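Local structure of probable ubiquitin-conjugating enzyme E2 7 (Caenorhabditis elegans, 1PZV) at residues A[21-26]-A[121-126]; A[38-43]-A[68-73]; A[57-62]-A[113-118]; A[77-82]-A[148-153]; A[129-134]-A[141-146]. The protein probably carries ubiquitin as a thioester on an active-site cysteine, taking it from the E1 activating enzyme and passing it on to other proteins. All coordinates share one frame; numbering follows the deposited sequence.

In the fold
After helix 5-17 the chain enters a four-stranded antiparallel meander, the core of the ubiquitin-conjugating fold. Contact 1 opens at its first strand and closes at helix 115-127, the longest loop of the five. Nested inside it are contact 2, which joins the second and fourth strands, and contact 3, which brings the end of the third strand to the start of the same helix; these two cross. Contact 4 leaves the loop after the fourth strand and closes only on helix 147-161, crossing contacts 1 and 3. Contact 5 is nested within contact 4 and folds the loop after helix 115-127 back onto helix 137-144. Contacts 3 and 5 lie on opposite sides of the chain's centre.

Contact 1 (A[21-26]-A[121-126]); sequences DGFSAG and SVISML
Strand 23-26 and helix 121-126 face each other with their backbones well apart, Phe23 CA lying 9.7 Å from Ile123 CA, and side chains bridge the interval. Phe23 points at the helix and meets it with the rim of its ring. CG1 of Ile123 lies in the plane of that ring, 3.4 Å from Phe23 CE2. Ile123 CG1 stands anti to the carbonyl carbon (chi1 -73°), and the extended chain beyond it carries Ile123 CD1 to 3.7 Å from Phe23 CE2. Val122 CG1 arrives near the ring plane as well, 4.2 Å from Phe23 CZ. This is the packing of the ubiquitin-conjugating fold, in which the helix after the meander lies across one face of the sheet; here it meets an outermost strand. Replacing Phe23 with an alanine would probably open a gap between strand and helix, with Val122 and Ile123 losing their shared aromatic partner. On the sheet side, Val40 of the adjoining strand touches the same ring, and Ile123 is partly exposed.

Contact 2 (A[38-43]-A[68-73]); sequences VLVIGP and PKMKFI
Phe72 sets the end of its ring against Val40, Phe72 CZ lying 3.9 Å from CG2 and 4.0 Å from CB of that valine, the two side chains crossing at about a right angle. Two residues earlier on the strand, Met70 extends its whole chain across the interval. Met70 CG is anti to the backbone N (chi1 -174°) and the torsions beyond stay extended, which brings Met70 CE to 4.2 Å from Val38 CG2 and 4.4 Å from Val40 CG2. The strands are not neighbours: strand 52-58 runs between them in the meander, and the axes of 38-41 and 69-72 stay 9.9 Å apart at 63°, as the twist of the sheet allows. Phe53 of the intervening strand also touches Phe72, and Val122 of helix 115-127 touches Met70. A serine in place of Phe72 would probably leave Val40 without its main partner here and set a hydroxyl in apolar surroundings. All four touching residues are buried and apolar, which implies cohesion by shape and dispersion, with no directional bond to fix the pairing.

Contact 3 (A[57-62]-A[113-118]); sequences LDFPRD and HTVETI
Val115, in the first turn of its helix, divides its two methyl groups between Leu57 and Phe59. These apolar contacts make up the meeting of the segments. Val115 CG1 lies 4.2 Å from Leu57 CD1. Val115 CG2 is 3.8 Å from both CZ and CE2 of Phe59, whose side chain crosses the valine at about a right angle. With Val115 CG1 anti to the backbone N (chi1 177°), CG2 lies beside that N and faces the phenylalanine. Ile118 also points its CB toward the strand, but its side chain stays farther off than that of Val115.

The hydrogen bonds are local to the helix start, where Thr114 and Thr117 form a capping box. Thr114 N donates to Thr117 OG1 at 3.2 Å and almost straight (174°). The reciprocal bond from Thr117 N to Thr114 OG1, at 3.3 Å, is weak. Together they engage the N-H groups of both threonines, and Val115 is the first residue after the N-cap Thr114. The methyl CG2 of Thr117 also lies over one face of the His113 ring.

Around this buried junction, Trp36 of strand 35-41 touches Leu57, Phe59 and Val115, and Tyr63 meets Phe59 edge-to-face. Helix 5-17 closes the group, with Leu8 on Phe59 and Gln11 on Val115, so that the start of helix 115-127 touches both the sheet and helix 5-17.

Contact 4 (A[77-82]-A[148-153]); sequences WHPNID and AEFKKK
Lys153 NZ has two partners, a salt bridge to Glu149 OE2 at 3.5 Å and a weak hydrogen bond to Gln156 OE1, while the CB of the same lysine rests 4.2 Å from Trp77 CD1. The bridge spans one helical turn; the chain, bent at chi2 and chi4, leads away from the loop, and CB is the atom that packs on Trp77. The loop carries the His78-Pro79-Asn80 signature of ubiquitin-conjugating enzymes, set in a type I turn closed by Ile81 N to His78 O at 3.1 Å. Asn80 is hydrogen-bonded, backbone to backbone, to Cys88, the predicted thioester-forming residue, placing the turn next to the active site. Trp77 and Phe150 join the loop to helix 147-161. Their rings meet obliquely, with planes at about 52°, but they are modelled too close, so their exact spacing is doubtful. Phe150 has CG anti to its backbone N (chi1 -176°), which sends the ring out from the helix over the loop. Tyr48 OH is hydrogen-bonded to both Trp77 O and His78 ND1, linking the two residues. At the far end of the ring, Phe150 CZ lies 3.8 Å from Trp77 O and 4.2 Å from Pro79 CD.

Contact 5 (A[129-134]-A[141-146]); sequences PNFESP and KMQREN
Arg144 starts its path over Phe131 at CB, which stands back 4.9 Å from the CE2 of that phenylalanine. The next atom, Arg144 CG, makes the nearest approach, 3.5 Å from Phe131 CE2 and 3.9 Å from Phe131 CZ. The bend at chi2 (-99°) swings Arg144 CD over the ring face; a second bend, at chi3, directs NE and the guanidinium. Arg144 CD makes a CH-pi contact there, 4.2 Å from the Phe131 centroid and 19° off the normal. Farther along, the guanidinium rises above the same face with Arg144 CZ 5.8 Å from the Phe131 centroid. At that distance the cation-pi attraction is weak at most, and the guanidinium plane is tilted by 46° from the ring. The packing lies in CG and CD; the arginine as a whole is exposed.

In the ubiquitin-conjugating fold this is the loop leaving helix 115-127, laid back along the short helix 137-144. Gln143 reaches the loop from the same helix. Its extended chain brings Gln143 OE1 to 3.6 Å from Pro129 CG and 4.3 Å from Phe131 CZ, so the amide end lies against both loop rings. Pro129 in turn touches His78 and Asn80, and Asn80 ND2 donates a hydrogen bond to Asn130 O, linking the loop to the neighbourhood of the active site. Past the helix, Asn146 OD1 caps the start of helix 147-161 by accepting from Glu149 N.

Contact 1 (A[21-26]-A[121-126])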
# COMPACT_ATOMS: atom_id res chain seq x y z
N ASP A 21 8.57 -0.40 -10.27
CA ASP A 21 8.30 0.92 -10.85
C ASP A 21 7.28 1.76 -10.07
O ASP A 21 6.11 1.39 -9.96
CB ASP A 21 7.85 0.76 -12.30
CG ASP A 21 7.58 2.09 -12.98
OD1 ASP A 21 8.53 2.92 -13.04
OD2 ASP A 21 6.44 2.33 -13.45
N GLY A 22 7.72 2.90 -9.54
CA GLY A 22 6.82 3.76 -8.79
C GLY A 22 6.78 3.50 -7.30
O GLY A 22 5.84 3.92 -6.61
N PHE A 23 7.80 2.81 -6.78
CA PHE A 23 7.88 2.50 -5.36
C PHE A 23 9.31 2.69 -4.88
O PHE A 23 10.26 2.20 -5.50
CB PHE A 23 7.45 1.05 -5.10
CG PHE A 23 5.96 0.82 -5.17
CD1 PHE A 23 5.15 1.10 -4.07
CD2 PHE A 23 5.37 0.32 -6.32
CE1 PHE A 23 3.77 0.87 -4.12
CE2 PHE A 23 3.97 0.08 -6.39
CZ PHE A 23 3.18 0.36 -5.28
N SER A 24 9.47 3.43 -3.78
CA SER A 24 10.78 3.69 -3.20
C SER A 24 10.78 3.15 -1.76
O SER A 24 9.98 3.58 -0.93
CB SER A 24 11.05 5.20 -3.21
OG SER A 24 12.21 5.53 -2.48
N ALA A 25 11.68 2.22 -1.45
CA ALA A 25 11.70 1.64 -0.11
C ALA A 25 12.96 1.95 0.69
O ALA A 25 14.07 1.97 0.16
CB ALA A 25 11.49 0.11 -0.19
N GLY A 26 12.78 2.18 1.99
CA GLY A 26 13.90 2.48 2.85
C GLY A 26 13.52 2.09 4.26
O GLY A 26 12.44 1.56 4.48
N SER A 121 0.40 -6.09 -5.69
CA SER A 121 -1.03 -6.14 -5.44
C SER A 121 -1.53 -4.75 -5.01
O SER A 121 -2.73 -4.47 -5.07
CB SER A 121 -1.38 -7.22 -4.40
OG SER A 121 -1.05 -6.81 -3.09
N VAL A 122 -0.62 -3.88 -4.60
CA VAL A 122 -0.99 -2.52 -4.20
C VAL A 122 -1.27 -1.64 -5.43
O VAL A 122 -2.15 -0.77 -5.41
CB VAL A 122 0.08 -1.87 -3.33
CG1 VAL A 122 -0.26 -0.40 -3.07
CG2 VAL A 122 0.20 -2.63 -2.04
N ILE A 123 -0.52 -1.86 -6.51
CA ILE A 123 -0.80 -1.10 -7.70
C ILE A 123 -2.22 -1.49 -8.13
O ILE A 123 -3.00 -0.66 -8.60
CB ILE A 123 0.18 -1.44 -8.84
CG1 ILE A 123 1.55 -0.85 -8.53
CG2 ILE A 123 -0.36 -0.90 -10.18
CD1 ILE A 123 2.58 -1.14 -9.60
N SER A 124 -2.54 -2.78 -7.98
CA SER A 124 -3.86 -3.28 -8.32
C SER A 124 -4.93 -2.58 -7.48
O SER A 124 -5.93 -2.11 -8.01
CB SER A 124 -3.95 -4.78 -8.07
OG SER A 124 -3.24 -5.53 -9.03
N MET A 125 -4.73 -2.53 -6.17
CA MET A 125 -5.69 -1.89 -5.31
C MET A 125 -6.02 -0.46 -5.76
O MET A 125 -7.19 -0.06 -5.78
CB MET A 125 -5.18 -1.84 -3.88
CG MET A 125 -5.98 -0.89 -3.01
SD MET A 125 -5.38 -0.85 -1.35
CE MET A 125 -3.88 0.16 -1.56
N LEU A 126 -4.99 0.31 -6.09
CA LEU A 126 -5.19 1.68 -6.53
C LEU A 126 -5.83 1.73 -7.93
O LEU A 126 -6.66 2.60 -8.22
CB LEU A 126 -3.86 2.42 -6.53
CG LEU A 126 -3.11 2.50 -5.19
CD1 LEU A 126 -1.74 3.10 -5.42
CD2 LEU A 126 -3.90 3.33 -4.18

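Contact 2 (A[38-43]-A[68-73])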
# COMPACT_ATOMS: atom_id res chain seq x y z
N VAL A 38 7.88 3.41 2.77
CA VAL A 38 7.81 3.31 1.32
C VAL A 38 7.05 4.42 0.60
O VAL A 38 5.92 4.75 0.96
CB VAL A 38 7.21 1.93 0.88
CG1 VAL A 38 7.77 0.82 1.76
CG2 VAL A 38 5.68 1.97 0.93
N LEU A 39 7.68 5.00 -0.41
CA LEU A 39 7.05 6.06 -1.20
C LEU A 39 6.22 5.38 -2.27
O LEU A 39 6.73 4.60 -3.07
CB LEU A 39 8.10 6.94 -1.88
CG LEU A 39 7.53 8.02 -2.81
CD1 LEU A 39 6.78 9.06 -1.96
CD2 LEU A 39 8.65 8.69 -3.62
N VAL A 40 4.93 5.68 -2.30
CA VAL A 40 4.06 5.07 -3.30
C VAL A 40 3.58 6.13 -4.27
O VAL A 40 2.74 6.95 -3.94
CB VAL A 40 2.85 4.41 -2.65
CG1 VAL A 40 2.00 3.76 -3.69
CG2 VAL A 40 3.30 3.40 -1.63
N ILE A 41 4.13 6.11 -5.48
CA ILE A 41 3.73 7.08 -6.49
C ILE A 41 2.46 6.59 -7.19
O ILE A 41 2.41 5.46 -7.66
CB ILE A 41 4.85 7.30 -7.54
CG1 ILE A 41 6.12 7.80 -6.84
CG2 ILE A 41 4.40 8.32 -8.60
CD1 ILE A 41 7.20 8.28 -7.78
N GLY A 42 1.44 7.45 -7.25
CA GLY A 42 0.20 7.09 -7.90
C GLY A 42 0.39 6.58 -9.32
O GLY A 42 0.94 7.28 -10.17
N PRO A 43 -0.04 5.34 -9.60
CA PRO A 43 0.12 4.78 -10.94
C PRO A 43 -0.57 5.62 -11.99
O PRO A 43 -1.58 6.27 -11.73
CB PRO A 43 -0.52 3.39 -10.82
CG PRO A 43 -0.34 3.05 -9.37
CD PRO A 43 -0.64 4.36 -8.68
N PRO A 68 2.87 -8.66 6.64
CA PRO A 68 3.26 -7.45 7.35
C PRO A 68 2.02 -6.56 7.34
O PRO A 68 1.09 -6.81 6.57
CB PRO A 68 4.37 -6.89 6.47
CG PRO A 68 3.92 -7.29 5.09
CD PRO A 68 3.49 -8.72 5.31
N LYS A 69 1.99 -5.55 8.19
CA LYS A 69 0.85 -4.64 8.22
C LYS A 69 1.25 -3.41 7.42
O LYS A 69 2.36 -2.91 7.58
CB LYS A 69 0.49 -4.25 9.66
CG LYS A 69 -0.11 -5.39 10.48
CD LYS A 69 -0.66 -4.90 11.82
CE LYS A 69 -1.47 -5.99 12.52
NZ LYS A 69 -2.11 -5.50 13.78
N MET A 70 0.36 -2.93 6.55
CA MET A 70 0.68 -1.75 5.77
C MET A 70 -0.22 -0.59 6.12
O MET A 70 -1.43 -0.64 5.89
CB MET A 70 0.57 -2.04 4.28
CG MET A 70 1.03 -0.88 3.41
SD MET A 70 1.21 -1.37 1.70
CE MET A 70 1.97 0.06 0.99
N LYS A 71 0.38 0.46 6.67
CA LYS A 71 -0.36 1.65 7.05
C LYS A 71 0.08 2.87 6.25
O LYS A 71 1.25 3.26 6.30
CB LYS A 71 -0.17 1.94 8.55
CG LYS A 71 -0.81 3.25 8.98
CD LYS A 71 -0.85 3.40 10.50
CE LYS A 71 -1.52 4.72 10.89
NZ LYS A 71 -1.83 4.79 12.35
N PHE A 72 -0.85 3.47 5.53
CA PHE A 72 -0.55 4.65 4.75
C PHE A 72 -0.45 5.94 5.58
O PHE A 72 -1.35 6.25 6.35
CB PHE A 72 -1.64 4.87 3.69
CG PHE A 72 -1.21 4.55 2.32
CD1 PHE A 72 -1.59 3.37 1.70
CD2 PHE A 72 -0.39 5.43 1.65
CE1 PHE A 72 -1.14 3.07 0.41
CE2 PHE A 72 0.06 5.15 0.38
CZ PHE A 72 -0.31 3.97 -0.24
N ILE A 73 0.62 6.63 5.43
CA ILE A 73 0.77 7.90 6.08
C ILE A 73 0.49 8.80 4.92
O ILE A 73 0.71 8.37 3.80
CB ILE A 73 2.18 8.11 6.68
CG1 ILE A 73 2.33 7.22 7.92
CG2 ILE A 73 2.43 9.57 7.02
CD1 ILE A 73 3.63 7.42 8.67

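Contact 3 (A[57-62]-A[113-118])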
# COMPACT_ATOMS: atom_id res chain seq x y z
N LEU A 57 5.54 -0.14 6.37
CA LEU A 57 5.35 -1.58 6.43
C LEU A 57 5.92 -2.13 7.73
O LEU A 57 7.08 -1.90 8.06
CB LEU A 57 6.04 -2.27 5.26
CG LEU A 57 5.40 -2.21 3.87
CD1 LEU A 57 6.37 -2.74 2.85
CD2 LEU A 57 4.12 -3.01 3.85
N ASP A 58 5.08 -2.84 8.47
CA ASP A 58 5.51 -3.45 9.73
C ASP A 58 5.63 -4.95 9.50
O ASP A 58 4.64 -5.60 9.17
CB ASP A 58 4.47 -3.18 10.82
CG ASP A 58 4.51 -1.75 11.31
OD1 ASP A 58 5.38 -1.43 12.14
OD2 ASP A 58 3.67 -0.94 10.85
N PHE A 59 6.84 -5.48 9.65
CA PHE A 59 7.05 -6.91 9.45
C PHE A 59 7.19 -7.67 10.76
O PHE A 59 8.01 -7.31 11.61
CB PHE A 59 8.31 -7.19 8.61
CG PHE A 59 8.27 -6.63 7.23
CD1 PHE A 59 8.59 -5.29 6.99
CD2 PHE A 59 7.91 -7.44 6.15
CE1 PHE A 59 8.55 -4.77 5.70
CE2 PHE A 59 7.87 -6.93 4.86
CZ PHE A 59 8.19 -5.59 4.63
N PRO A 60 6.40 -8.74 10.94
CA PRO A 60 6.48 -9.54 12.16
C PRO A 60 7.87 -10.18 12.27
O PRO A 60 8.66 -10.13 11.32
CB PRO A 60 5.39 -10.58 11.97
CG PRO A 60 5.38 -10.77 10.49
CD PRO A 60 5.46 -9.35 9.99
N ARG A 61 8.16 -10.78 13.41
CA ARG A 61 9.45 -11.42 13.63
C ARG A 61 9.60 -12.68 12.77
O ARG A 61 10.72 -13.10 12.47
CB ARG A 61 9.60 -11.77 15.12
CG ARG A 61 9.38 -10.59 16.08
CD ARG A 61 10.26 -9.39 15.74
NE ARG A 61 10.13 -8.31 16.73
CZ ARG A 61 10.61 -7.08 16.58
NH1 ARG A 61 11.27 -6.75 15.48
NH2 ARG A 61 10.45 -6.18 17.55
N ASP A 62 8.47 -13.25 12.36
CA ASP A 62 8.41 -14.46 11.54
C ASP A 62 7.85 -14.15 10.15
O ASP A 62 7.01 -14.89 9.63
CB ASP A 62 7.50 -15.47 12.23
CG ASP A 62 6.19 -14.84 12.69
OD1 ASP A 62 6.25 -13.91 13.53
OD2 ASP A 62 5.11 -15.26 12.22
N HIS A 113 5.37 -15.55 -0.72
CA HIS A 113 5.18 -14.18 -1.18
C HIS A 113 6.30 -13.24 -0.71
O HIS A 113 6.95 -13.49 0.31
CB HIS A 113 3.82 -13.61 -0.73
CG HIS A 113 2.64 -14.17 -1.48
ND1 HIS A 113 2.72 -14.56 -2.80
CD2 HIS A 113 1.35 -14.35 -1.11
CE1 HIS A 113 1.53 -14.96 -3.21
NE2 HIS A 113 0.68 -14.84 -2.21
N THR A 114 6.51 -12.16 -1.46
CA THR A 114 7.54 -11.18 -1.13
C THR A 114 6.99 -9.76 -1.08
O THR A 114 5.83 -9.50 -1.44
CB THR A 114 8.68 -11.21 -2.17
OG1 THR A 114 8.20 -10.72 -3.42
CG2 THR A 114 9.21 -12.62 -2.35
N VAL A 115 7.83 -8.84 -0.61
CA VAL A 115 7.46 -7.44 -0.51
C VAL A 115 7.00 -7.04 -1.91
O VAL A 115 6.05 -6.27 -2.08
CB VAL A 115 8.66 -6.58 -0.07
CG1 VAL A 115 8.27 -5.11 -0.04
CG2 VAL A 115 9.14 -7.03 1.30
N GLU A 116 7.70 -7.60 -2.89
CA GLU A 116 7.39 -7.33 -4.28
C GLU A 116 5.95 -7.70 -4.58
O GLU A 116 5.23 -6.93 -5.21
CB GLU A 116 8.32 -8.14 -5.19
CG GLU A 116 8.01 -8.00 -6.68
CD GLU A 116 8.89 -8.86 -7.57
OE1 GLU A 116 8.70 -8.81 -8.80
OE2 GLU A 116 9.78 -9.58 -7.04
N THR A 117 5.52 -8.87 -4.12
CA THR A 117 4.15 -9.34 -4.32
C THR A 117 3.16 -8.33 -3.73
O THR A 117 2.18 -7.93 -4.36
CB THR A 117 3.93 -10.73 -3.65
OG1 THR A 117 4.90 -11.66 -4.14
CG2 THR A 117 2.53 -11.26 -3.98
N ILE A 118 3.42 -7.93 -2.49
CA ILE A 118 2.59 -6.96 -1.80
C ILE A 118 2.53 -5.68 -2.63
O ILE A 118 1.44 -5.23 -3.00
CB ILE A 118 3.17 -6.61 -0.41
CG1 ILE A 118 3.08 -7.82 0.50
CG2 ILE A 118 2.41 -5.44 0.21
CD1 ILE A 118 3.83 -7.66 1.80

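Contact 4 (A[77-82]-A[148-153])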
# COMPACT_ATOMS: atom_id res chain seq x y z
N TRP A 77 -7.70 8.83 -0.27
CA TRP A 77 -9.13 8.51 -0.26
C TRP A 77 -9.37 7.27 -1.10
O TRP A 77 -9.49 7.34 -2.33
CB TRP A 77 -9.96 9.68 -0.80
CG TRP A 77 -11.44 9.54 -0.53
CD1 TRP A 77 -12.43 9.39 -1.45
CD2 TRP A 77 -12.08 9.48 0.76
NE1 TRP A 77 -13.64 9.22 -0.83
CE2 TRP A 77 -13.46 9.27 0.53
CE3 TRP A 77 -11.62 9.57 2.08
CZ2 TRP A 77 -14.39 9.15 1.57
CZ3 TRP A 77 -12.55 9.46 3.12
CH2 TRP A 77 -13.92 9.24 2.86
N HIS A 78 -9.45 6.13 -0.43
CA HIS A 78 -9.66 4.86 -1.12
C HIS A 78 -10.57 3.87 -0.37
O HIS A 78 -10.52 3.76 0.87
CB HIS A 78 -8.31 4.18 -1.40
CG HIS A 78 -8.38 3.07 -2.40
ND1 HIS A 78 -8.36 3.29 -3.76
CD2 HIS A 78 -8.49 1.73 -2.24
CE1 HIS A 78 -8.45 2.14 -4.39
NE2 HIS A 78 -8.53 1.17 -3.49
N PRO A 79 -11.41 3.15 -1.12
CA PRO A 79 -12.34 2.16 -0.57
C PRO A 79 -11.65 1.12 0.31
O PRO A 79 -12.22 0.67 1.31
CB PRO A 79 -12.95 1.54 -1.82
CG PRO A 79 -13.00 2.71 -2.76
CD PRO A 79 -11.66 3.38 -2.55
N ASN A 80 -10.42 0.74 -0.06
CA ASN A 80 -9.69 -0.28 0.69
C ASN A 80 -8.63 0.20 1.65
O ASN A 80 -7.80 -0.57 2.12
CB ASN A 80 -9.10 -1.28 -0.29
CG ASN A 80 -10.17 -1.94 -1.13
OD1 ASN A 80 -10.21 -1.75 -2.35
ND2 ASN A 80 -11.06 -2.71 -0.48
N ILE A 81 -8.67 1.49 1.95
CA ILE A 81 -7.76 2.07 2.92
C ILE A 81 -8.74 2.66 3.93
O ILE A 81 -9.56 3.50 3.56
CB ILE A 81 -6.93 3.21 2.33
CG1 ILE A 81 -6.36 2.82 0.98
CG2 ILE A 81 -5.80 3.57 3.30
CD1 ILE A 81 -5.32 1.73 1.03
N ASP A 82 -8.70 2.22 5.18
CA ASP A 82 -9.62 2.78 6.15
C ASP A 82 -9.27 4.23 6.47
O ASP A 82 -8.34 4.80 5.91
CB ASP A 82 -9.67 1.93 7.45
CG ASP A 82 -8.36 1.94 8.22
OD1 ASP A 82 -7.67 2.98 8.23
OD2 ASP A 82 -8.04 0.91 8.84
N ALA A 148 -18.68 11.97 -8.95
CA ALA A 148 -18.33 13.37 -9.11
C ALA A 148 -17.41 13.90 -8.01
O ALA A 148 -16.27 14.30 -8.28
CB ALA A 148 -19.60 14.21 -9.16
N GLU A 149 -17.90 13.90 -6.78
CA GLU A 149 -17.13 14.41 -5.66
C GLU A 149 -15.94 13.53 -5.30
O GLU A 149 -14.96 14.02 -4.73
CB GLU A 149 -18.03 14.57 -4.44
CG GLU A 149 -17.48 15.55 -3.44
CD GLU A 149 -17.91 15.21 -2.03
OE1 GLU A 149 -19.12 15.00 -1.82
OE2 GLU A 149 -17.03 15.16 -1.13
N PHE A 150 -16.03 12.24 -5.62
CA PHE A 150 -14.96 11.30 -5.32
C PHE A 150 -13.64 11.66 -6.02
O PHE A 150 -12.60 11.79 -5.37
CB PHE A 150 -15.36 9.88 -5.72
CG PHE A 150 -14.34 8.83 -5.36
CD1 PHE A 150 -14.21 8.39 -4.05
CD2 PHE A 150 -13.49 8.30 -6.33
CE1 PHE A 150 -13.24 7.43 -3.71
CE2 PHE A 150 -12.52 7.35 -6.00
CZ PHE A 150 -12.40 6.91 -4.69
N LYS A 151 -13.68 11.82 -7.34
CA LYS A 151 -12.47 12.18 -8.07
C LYS A 151 -11.94 13.49 -7.52
O LYS A 151 -10.73 13.71 -7.47
CB LYS A 151 -12.77 12.35 -9.57
CG LYS A 151 -12.97 11.04 -10.32
CD LYS A 151 -12.94 11.22 -11.84
CE LYS A 151 -14.16 11.97 -12.35
NZ LYS A 151 -14.19 12.02 -13.85
N LYS A 152 -12.87 14.34 -7.11
CA LYS A 152 -12.53 15.65 -6.57
C LYS A 152 -11.78 15.54 -5.25
O LYS A 152 -10.95 16.38 -4.92
CB LYS A 152 -13.81 16.47 -6.39
CG LYS A 152 -13.59 17.95 -6.09
CD LYS A 152 -14.90 18.62 -5.70
CE LYS A 152 -14.66 19.96 -5.00
NZ LYS A 152 -15.92 20.54 -4.45
N LYS A 153 -12.07 14.49 -4.48
CA LYS A 153 -11.40 14.27 -3.20
C LYS A 153 -10.06 13.55 -3.37
O LYS A 153 -9.13 13.77 -2.59
CB LYS A 153 -12.31 13.50 -2.26
CG LYS A 153 -13.54 14.29 -1.87
CD LYS A 153 -13.13 15.55 -1.10
CE LYS A 153 -14.23 16.62 -1.10
NZ LYS A 153 -14.44 17.18 -2.47

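Contact 5 (A[129-134]-A[141-146])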
# COMPACT_ATOMS: atom_id res chain seq x y z
N PRO A 129 -10.03 -1.01 -7.22
CA PRO A 129 -10.47 -1.32 -5.86
C PRO A 129 -11.43 -2.51 -5.77
O PRO A 129 -12.24 -2.75 -6.68
CB PRO A 129 -11.11 -0.01 -5.40
CG PRO A 129 -11.68 0.54 -6.68
CD PRO A 129 -10.57 0.29 -7.68
N ASN A 130 -11.31 -3.27 -4.69
CA ASN A 130 -12.19 -4.42 -4.46
C ASN A 130 -13.15 -4.04 -3.36
O ASN A 130 -12.75 -3.86 -2.20
CB ASN A 130 -11.39 -5.66 -4.05
CG ASN A 130 -12.29 -6.80 -3.55
OD1 ASN A 130 -12.66 -6.84 -2.37
ND2 ASN A 130 -12.65 -7.71 -4.45
N PHE A 131 -14.42 -3.90 -3.70
CA PHE A 131 -15.39 -3.54 -2.69
C PHE A 131 -15.58 -4.74 -1.78
O PHE A 131 -14.75 -4.96 -0.89
CB PHE A 131 -16.68 -3.07 -3.36
CG PHE A 131 -16.47 -1.85 -4.24
CD1 PHE A 131 -15.92 -1.97 -5.52
CD2 PHE A 131 -16.74 -0.57 -3.76
CE1 PHE A 131 -15.63 -0.85 -6.30
CE2 PHE A 131 -16.46 0.57 -4.53
CZ PHE A 131 -15.90 0.43 -5.80
N GLU A 132 -16.62 -5.55 -1.98
CA GLU A 132 -16.81 -6.71 -1.12
C GLU A 132 -16.28 -6.45 0.29
O GLU A 132 -15.19 -6.90 0.63
CB GLU A 132 -16.06 -7.92 -1.67
CG GLU A 132 -16.64 -8.56 -2.90
CD GLU A 132 -16.10 -9.97 -3.09
OE1 GLU A 132 -14.86 -10.13 -3.07
OE2 GLU A 132 -16.90 -10.92 -3.26
N SER A 133 -17.04 -5.73 1.10
CA SER A 133 -16.63 -5.42 2.47
C SER A 133 -15.45 -4.45 2.52
O SER A 133 -14.41 -4.76 3.10
CB SER A 133 -16.25 -6.71 3.21
OG SER A 133 -17.25 -7.71 3.07
N PRO A 134 -15.59 -3.26 1.91
CA PRO A 134 -14.52 -2.26 1.92
C PRO A 134 -14.21 -1.84 3.35
O PRO A 134 -15.06 -1.94 4.23
CB PRO A 134 -15.12 -1.12 1.11
CG PRO A 134 -16.01 -1.83 0.14
CD PRO A 134 -16.69 -2.84 1.02
N LYS A 141 -18.94 3.79 -1.05
CA LYS A 141 -20.22 4.35 -1.45
C LYS A 141 -20.02 5.49 -2.43
O LYS A 141 -20.70 5.57 -3.46
CB LYS A 141 -20.98 4.86 -0.21
CG LYS A 141 -22.37 5.39 -0.52
CD LYS A 141 -23.22 5.53 0.74
CE LYS A 141 -24.67 5.88 0.37
NZ LYS A 141 -25.56 5.98 1.57
N MET A 142 -19.07 6.35 -2.13
CA MET A 142 -18.82 7.49 -2.98
C MET A 142 -18.45 7.17 -4.42
O MET A 142 -19.11 7.62 -5.34
CB MET A 142 -17.74 8.38 -2.37
CG MET A 142 -17.72 9.75 -3.01
SD MET A 142 -16.68 10.88 -2.11
CE MET A 142 -17.54 10.92 -0.52
N GLN A 143 -17.39 6.39 -4.63
CA GLN A 143 -16.99 6.08 -5.99
C GLN A 143 -18.08 5.42 -6.83
O GLN A 143 -18.14 5.61 -8.04
CB GLN A 143 -15.75 5.19 -5.98
CG GLN A 143 -15.08 5.12 -7.33
CD GLN A 143 -14.07 4.01 -7.40
OE1 GLN A 143 -13.33 3.78 -6.44
NE2 GLN A 143 -14.03 3.32 -8.53
N ARG A 144 -18.93 4.64 -6.17
CA ARG A 144 -20.02 3.92 -6.84
C ARG A 144 -21.15 4.80 -7.37
O ARG A 144 -21.56 4.67 -8.53
CB ARG A 144 -20.58 2.86 -5.89
CG ARG A 144 -19.62 1.70 -5.60
CD ARG A 144 -19.95 0.48 -6.46
NE ARG A 144 -21.15 -0.20 -5.98
CZ ARG A 144 -21.75 -1.21 -6.61
NH1 ARG A 144 -21.26 -1.67 -7.75
NH2 ARG A 144 -22.83 -1.77 -6.08
N GLU A 145 -21.67 5.69 -6.54
CA GLU A 145 -22.75 6.58 -6.96
C GLU A 145 -22.29 8.01 -7.23
O GLU A 145 -22.39 8.49 -8.37
CB GLU A 145 -23.87 6.57 -5.91
CG GLU A 145 -23.40 6.85 -4.50
CD GLU A 145 -24.37 6.36 -3.44
OE1 GLU A 145 -24.59 5.13 -3.37
OE2 GLU A 145 -24.91 7.20 -2.69
N ASN A 146 -21.79 8.68 -6.20
CA ASN A 146 -21.32 10.06 -6.34
C ASN A 146 -19.87 10.08 -6.83
O ASN A 146 -18.96 10.50 -6.11
CB ASN A 146 -21.43 10.79 -5.00
CG ASN A 146 -21.33 12.30 -5.15
OD1 ASN A 146 -20.31 12.83 -5.60
ND2 ASN A 146 -22.40 13.00 -4.78